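Alkyl hydroperoxide reductase/ Thiol specific antioxidant/ Mal allergen (PDB 5ENU) probably reduces hydrogen peroxide and organic hydroperoxides through a reactive cysteine thiol, as other thiol-dependent peroxiredoxins of the AhpC/TSA family do. Local coordinates at residues P18-P23 with P96-A101; S128-D133 with A141-K146. All coordinates share one frame; numbering follows the deposited sequence. Where two conformers were deposited one is given.

Contact 1 (P18-P23 with P96-A101)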
# COMPACT_ATOMS: atom_id res chain seq x y z
N PRO A 18 -3.22 -13.40 -4.06
CA PRO A 18 -2.81 -13.75 -5.43
C PRO A 18 -1.56 -13.00 -5.86
O PRO A 18 -1.37 -11.82 -5.53
CB PRO A 18 -4.03 -13.32 -6.26
CG PRO A 18 -5.21 -13.46 -5.29
CD PRO A 18 -4.62 -12.93 -4.00
N ASP A 19 -0.66 -13.69 -6.58
CA ASP A 19 0.59 -13.07 -7.03
C ASP A 19 0.29 -11.98 -8.06
O ASP A 19 -0.59 -12.13 -8.91
CB ASP A 19 1.56 -14.12 -7.61
CG ASP A 19 2.95 -13.53 -7.98
OD1 ASP A 19 3.60 -12.80 -7.18
OD2 ASP A 19 3.43 -13.79 -9.11
N PHE A 20 1.03 -10.87 -7.97
CA PHE A 20 0.90 -9.70 -8.83
C PHE A 20 2.28 -9.15 -9.14
O PHE A 20 3.24 -9.39 -8.40
CB PHE A 20 0.01 -8.62 -8.18
CG PHE A 20 0.53 -8.08 -6.86
CD1 PHE A 20 1.53 -7.11 -6.83
CD2 PHE A 20 -0.03 -8.50 -5.65
CE1 PHE A 20 1.99 -6.59 -5.62
CE2 PHE A 20 0.42 -7.99 -4.43
CZ PHE A 20 1.44 -7.03 -4.42
N THR A 21 2.36 -8.38 -10.23
CA THR A 21 3.56 -7.62 -10.59
C THR A 21 3.11 -6.25 -11.06
O THR A 21 2.10 -6.14 -11.75
CB THR A 21 4.34 -8.33 -11.70
OG1 THR A 21 4.60 -9.68 -11.31
CG2 THR A 21 5.65 -7.65 -11.94
N ALA A 22 3.84 -5.20 -10.70
CA ALA A 22 3.40 -3.86 -11.04
C ALA A 22 4.60 -2.94 -11.18
O ALA A 22 5.66 -3.18 -10.57
CB ALA A 22 2.45 -3.30 -9.97
N PRO A 23 4.46 -1.86 -11.95
CA PRO A 23 5.56 -0.89 -12.07
C PRO A 23 5.75 -0.13 -10.76
O PRO A 23 4.80 0.17 -10.04
CB PRO A 23 5.08 0.05 -13.19
CG PRO A 23 3.91 -0.65 -13.83
CD PRO A 23 3.30 -1.47 -12.76
N PRO A 96 9.76 1.77 -1.74
CA PRO A 96 9.23 1.99 -3.09
C PRO A 96 7.77 2.42 -3.10
O PRO A 96 7.02 2.18 -2.16
CB PRO A 96 9.34 0.61 -3.76
CG PRO A 96 10.05 -0.28 -2.78
CD PRO A 96 9.97 0.34 -1.44
N LEU A 97 7.37 3.03 -4.22
CA LEU A 97 5.98 3.35 -4.51
C LEU A 97 5.58 2.66 -5.81
O LEU A 97 6.23 2.87 -6.85
CB LEU A 97 5.78 4.87 -4.67
CG LEU A 97 6.15 5.72 -3.45
CD1 LEU A 97 6.00 7.20 -3.82
CD2 LEU A 97 5.29 5.37 -2.22
N ILE A 98 4.51 1.86 -5.76
CA ILE A 98 3.96 1.21 -6.96
C ILE A 98 3.03 2.19 -7.68
O ILE A 98 2.17 2.82 -7.04
CB ILE A 98 3.21 -0.08 -6.58
CG1 ILE A 98 4.22 -1.21 -6.31
CG2 ILE A 98 2.24 -0.47 -7.68
CD1 ILE A 98 3.60 -2.49 -5.71
N SER A 99 3.18 2.29 -9.00
CA SER A 99 2.25 3.05 -9.84
C SER A 99 1.17 2.10 -10.33
O SER A 99 1.39 1.29 -11.23
CB SER A 99 2.98 3.69 -11.02
OG SER A 99 2.02 4.29 -11.87
N ASP A 100 -0.01 2.19 -9.73
CA ASP A 100 -1.14 1.34 -10.10
C ASP A 100 -2.07 2.09 -11.04
O ASP A 100 -3.29 2.10 -10.89
CB ASP A 100 -1.87 0.88 -8.84
CG ASP A 100 -2.78 -0.30 -9.09
OD1 ASP A 100 -2.36 -1.27 -9.76
OD2 ASP A 100 -3.92 -0.27 -8.61
N ALA A 101 -1.49 2.72 -12.06
CA ALA A 101 -2.27 3.53 -13.01
C ALA A 101 -3.39 2.73 -13.68
O ALA A 101 -4.42 3.32 -14.04
CB ALA A 101 -1.35 4.15 -14.07
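Ile-98 and Ser-99 meet Pro-23 and Ala-22 where the N-terminal part of a thioredoxin-fold peroxiredoxin lies against strand 97-99 of the mixed central sheet. The principle illustrated is that a loop just past a short strand, here 21-22 (paired with 29-30), can meet an edge strand through a backbone hydrogen bond flanked by apolar packing; Leu-97 adds bonds to Thr-25 beyond the segment. At Ile-98 the two branches of the side chain divide the work. With CG1 beside the backbone N (chi1 -78°), CG2 stands anti to that N and packs on Ala-22 CB at 3.6 Å, while CD1, carried on the longer branch, approaches Phe-20 CE1 obliquely at 4.4 Å. Its CA also makes a C-H...O contact with Pro-23 O at 3.4 Å. The apolar layer continues beyond the two segments in Leu-105, which touches Phe-20 and Ala-22, and in Ile-74 and Val-76, which touch Ile-98. At Ser-99 the backbone takes over: its N donates to Pro-23 O at 2.9 Å, with the N tilted 31° from the carbonyl plane, so one oxygen receives both the amide N-H and the C-H of the preceding residue. The hydroxyl of Ser-99 turns elsewhere, to the backbone O of Asp-79. Past the hydrogen bond, the Pro-23 ring leans on the same serine, CD lying 3.7 Å from Ser-99 O.

Contact 2 (S128-D133 with A141-K146)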
# COMPACT_ATOMS: atom_id res chain seq x y z
N SER A 128 -6.23 2.58 2.75
CA SER A 128 -6.32 1.23 3.30
C SER A 128 -4.92 0.64 3.34
O SER A 128 -4.09 0.94 2.47
CB SER A 128 -7.21 0.31 2.44
OG SER A 128 -8.49 0.87 2.24
N THR A 129 -4.69 -0.25 4.31
CA THR A 129 -3.39 -0.90 4.48
C THR A 129 -3.59 -2.39 4.69
O THR A 129 -4.59 -2.81 5.27
CB THR A 129 -2.64 -0.28 5.65
OG1 THR A 129 -2.51 1.12 5.39
CG2 THR A 129 -1.26 -0.91 5.86
N PHE A 130 -2.62 -3.17 4.21
CA PHE A 130 -2.67 -4.62 4.26
C PHE A 130 -1.34 -5.15 4.76
O PHE A 130 -0.28 -4.72 4.28
CB PHE A 130 -2.97 -5.15 2.86
CG PHE A 130 -4.28 -4.64 2.34
CD1 PHE A 130 -5.47 -5.31 2.65
CD2 PHE A 130 -4.35 -3.45 1.61
CE1 PHE A 130 -6.70 -4.81 2.21
CE2 PHE A 130 -5.58 -2.96 1.19
CZ PHE A 130 -6.75 -3.65 1.48
N LEU A 131 -1.39 -6.01 5.77
CA LEU A 131 -0.21 -6.66 6.32
C LEU A 131 -0.21 -8.10 5.83
O LEU A 131 -1.10 -8.88 6.18
CB LEU A 131 -0.20 -6.59 7.84
CG LEU A 131 0.89 -7.40 8.55
CD1 LEU A 131 2.26 -7.02 8.02
CD2 LEU A 131 0.82 -7.18 10.05
N ILE A 132 0.79 -8.42 5.01
CA ILE A 132 0.95 -9.74 4.40
C ILE A 132 2.19 -10.36 5.03
O ILE A 132 3.23 -9.69 5.14
CB ILE A 132 1.09 -9.59 2.87
CG1 ILE A 132 -0.17 -8.94 2.27
CG2 ILE A 132 1.40 -10.94 2.23
CD1 ILE A 132 0.04 -8.39 0.88
N ASP A 133 2.10 -11.61 5.47
CA ASP A 133 3.24 -12.21 6.15
C ASP A 133 4.27 -12.78 5.17
O ASP A 133 4.11 -12.70 3.94
CB ASP A 133 2.80 -13.21 7.23
CG ASP A 133 2.17 -14.48 6.68
OD1 ASP A 133 2.28 -14.78 5.46
OD2 ASP A 133 1.59 -15.23 7.51
N ALA A 141 -6.15 -6.33 7.65
CA ALA A 141 -6.55 -5.24 6.78
C ALA A 141 -7.05 -4.09 7.63
O ALA A 141 -7.68 -4.30 8.67
CB ALA A 141 -7.68 -5.67 5.83
N TRP A 142 -6.75 -2.87 7.18
CA TRP A 142 -7.30 -1.66 7.79
C TRP A 142 -7.92 -0.87 6.64
O TRP A 142 -7.18 -0.39 5.78
CB TRP A 142 -6.17 -0.82 8.38
CG TRP A 142 -5.40 -1.38 9.55
CD1 TRP A 142 -5.56 -1.04 10.86
CD2 TRP A 142 -4.26 -2.27 9.49
NE1 TRP A 142 -4.62 -1.69 11.63
CE2 TRP A 142 -3.81 -2.45 10.82
CE3 TRP A 142 -3.59 -2.94 8.45
CZ2 TRP A 142 -2.72 -3.27 11.15
CZ3 TRP A 142 -2.49 -3.76 8.78
CH2 TRP A 142 -2.07 -3.93 10.12
N ARG A 143 -9.24 -0.76 6.59
CA ARG A 143 -9.89 -0.12 5.44
C ARG A 143 -10.47 1.24 5.82
O ARG A 143 -11.12 1.38 6.86
CB ARG A 143 -10.97 -1.02 4.84
CG ARG A 143 -10.39 -2.32 4.27
CD ARG A 143 -11.48 -3.14 3.56
NE ARG A 143 -10.98 -4.36 2.91
CZ ARG A 143 -10.51 -4.41 1.66
NH1 ARG A 143 -10.44 -3.31 0.91
NH2 ARG A 143 -10.06 -5.57 1.16
N GLY A 144 -10.23 2.24 4.97
CA GLY A 144 -10.81 3.54 5.24
C GLY A 144 -10.32 4.15 6.54
O GLY A 144 -11.08 4.80 7.26
N ILE A 145 -9.05 3.93 6.87
CA ILE A 145 -8.56 4.44 8.14
C ILE A 145 -8.12 5.90 8.01
O ILE A 145 -7.81 6.40 6.92
CB ILE A 145 -7.46 3.55 8.75
CG1 ILE A 145 -6.48 3.02 7.68
CG2 ILE A 145 -8.09 2.37 9.54
CD1 ILE A 145 -5.65 4.07 6.95
N LYS A 146 -8.09 6.57 9.15
CA LYS A 146 -7.49 7.90 9.22
C LYS A 146 -5.99 7.76 9.45
O LYS A 146 -5.51 6.73 9.93
CB LYS A 146 -8.12 8.75 10.32
CG LYS A 146 -7.79 8.30 11.76
CD LYS A 146 -8.32 9.33 12.77
CE LYS A 146 -8.00 8.95 14.21
NZ LYS A 146 -8.33 10.06 15.15
O HOH W 1 -10.80 -0.43 1.28
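Thr-129 and Trp-142 form an antiparallel hydrogen-bonded pair, Thr-129 N to Trp-142 O and Trp-142 N to Thr-129 O both 2.9 Å, between strand segments whose directions differ by 177°. The side chains then sort onto two faces, as alternation in a strand requires. On the face of Thr-129 and Trp-142, the indole turns its six-membered edge to the neighbouring strand. Trp-142 CE3 sits 3.3 Å from Thr-129 O, and CZ3 meets Leu-131 CB at 3.8 Å, both partners lying in the ring plane. The ring also meets His-150 edge-to-face, and that histidine's NE2 is bonded to Thr-129 OG1. On the other face Ala-141 CB packs on Phe-130 CE1 at 3.8 Å. Arg-143, extended from CG to NE, crosses Phe-130 obliquely, and a turn at chi4 (-88°) places CZ beside the phenyl ring. The rim of Phe-130 lies over one face of the guanidinium, Phe-130 CE1 being 3.6 Å from Arg-143 NH2, with the planes 71° apart. Arg-143 NH1 bonds to Phe-109 O and donates to a water 2.9 Å away, which in turn donates to Ser-128 OG, which is also hydrogen-bonded to Glu-126 O. The whole is a beta hairpin of strands 120-132 and 138-143 at the border of the thioredoxin-fold sheet, with helix 150-160 packed on its tryptophan face.

In the fold
Contacts 1 and 2 illustrate how one sheet receives partners at separate places. Their centres lie 16 Å apart, on opposite sides of the chain's centre, and their nearest atoms remain about 5 Å from one another without touching. Both reach the mixed sheet: contact 1 through strand 97-99, which pairs with 71-77, and contact 2 through 120-132, which pairs with 38-43. Since 38-43 and 71-77 are themselves neighbours, the two contacts lie toward different borders of one framework. They follow in series along the chain, the long-range join of 18-23 with 96-101 closing before the local hairpin of 128-133 with 141-146 begins.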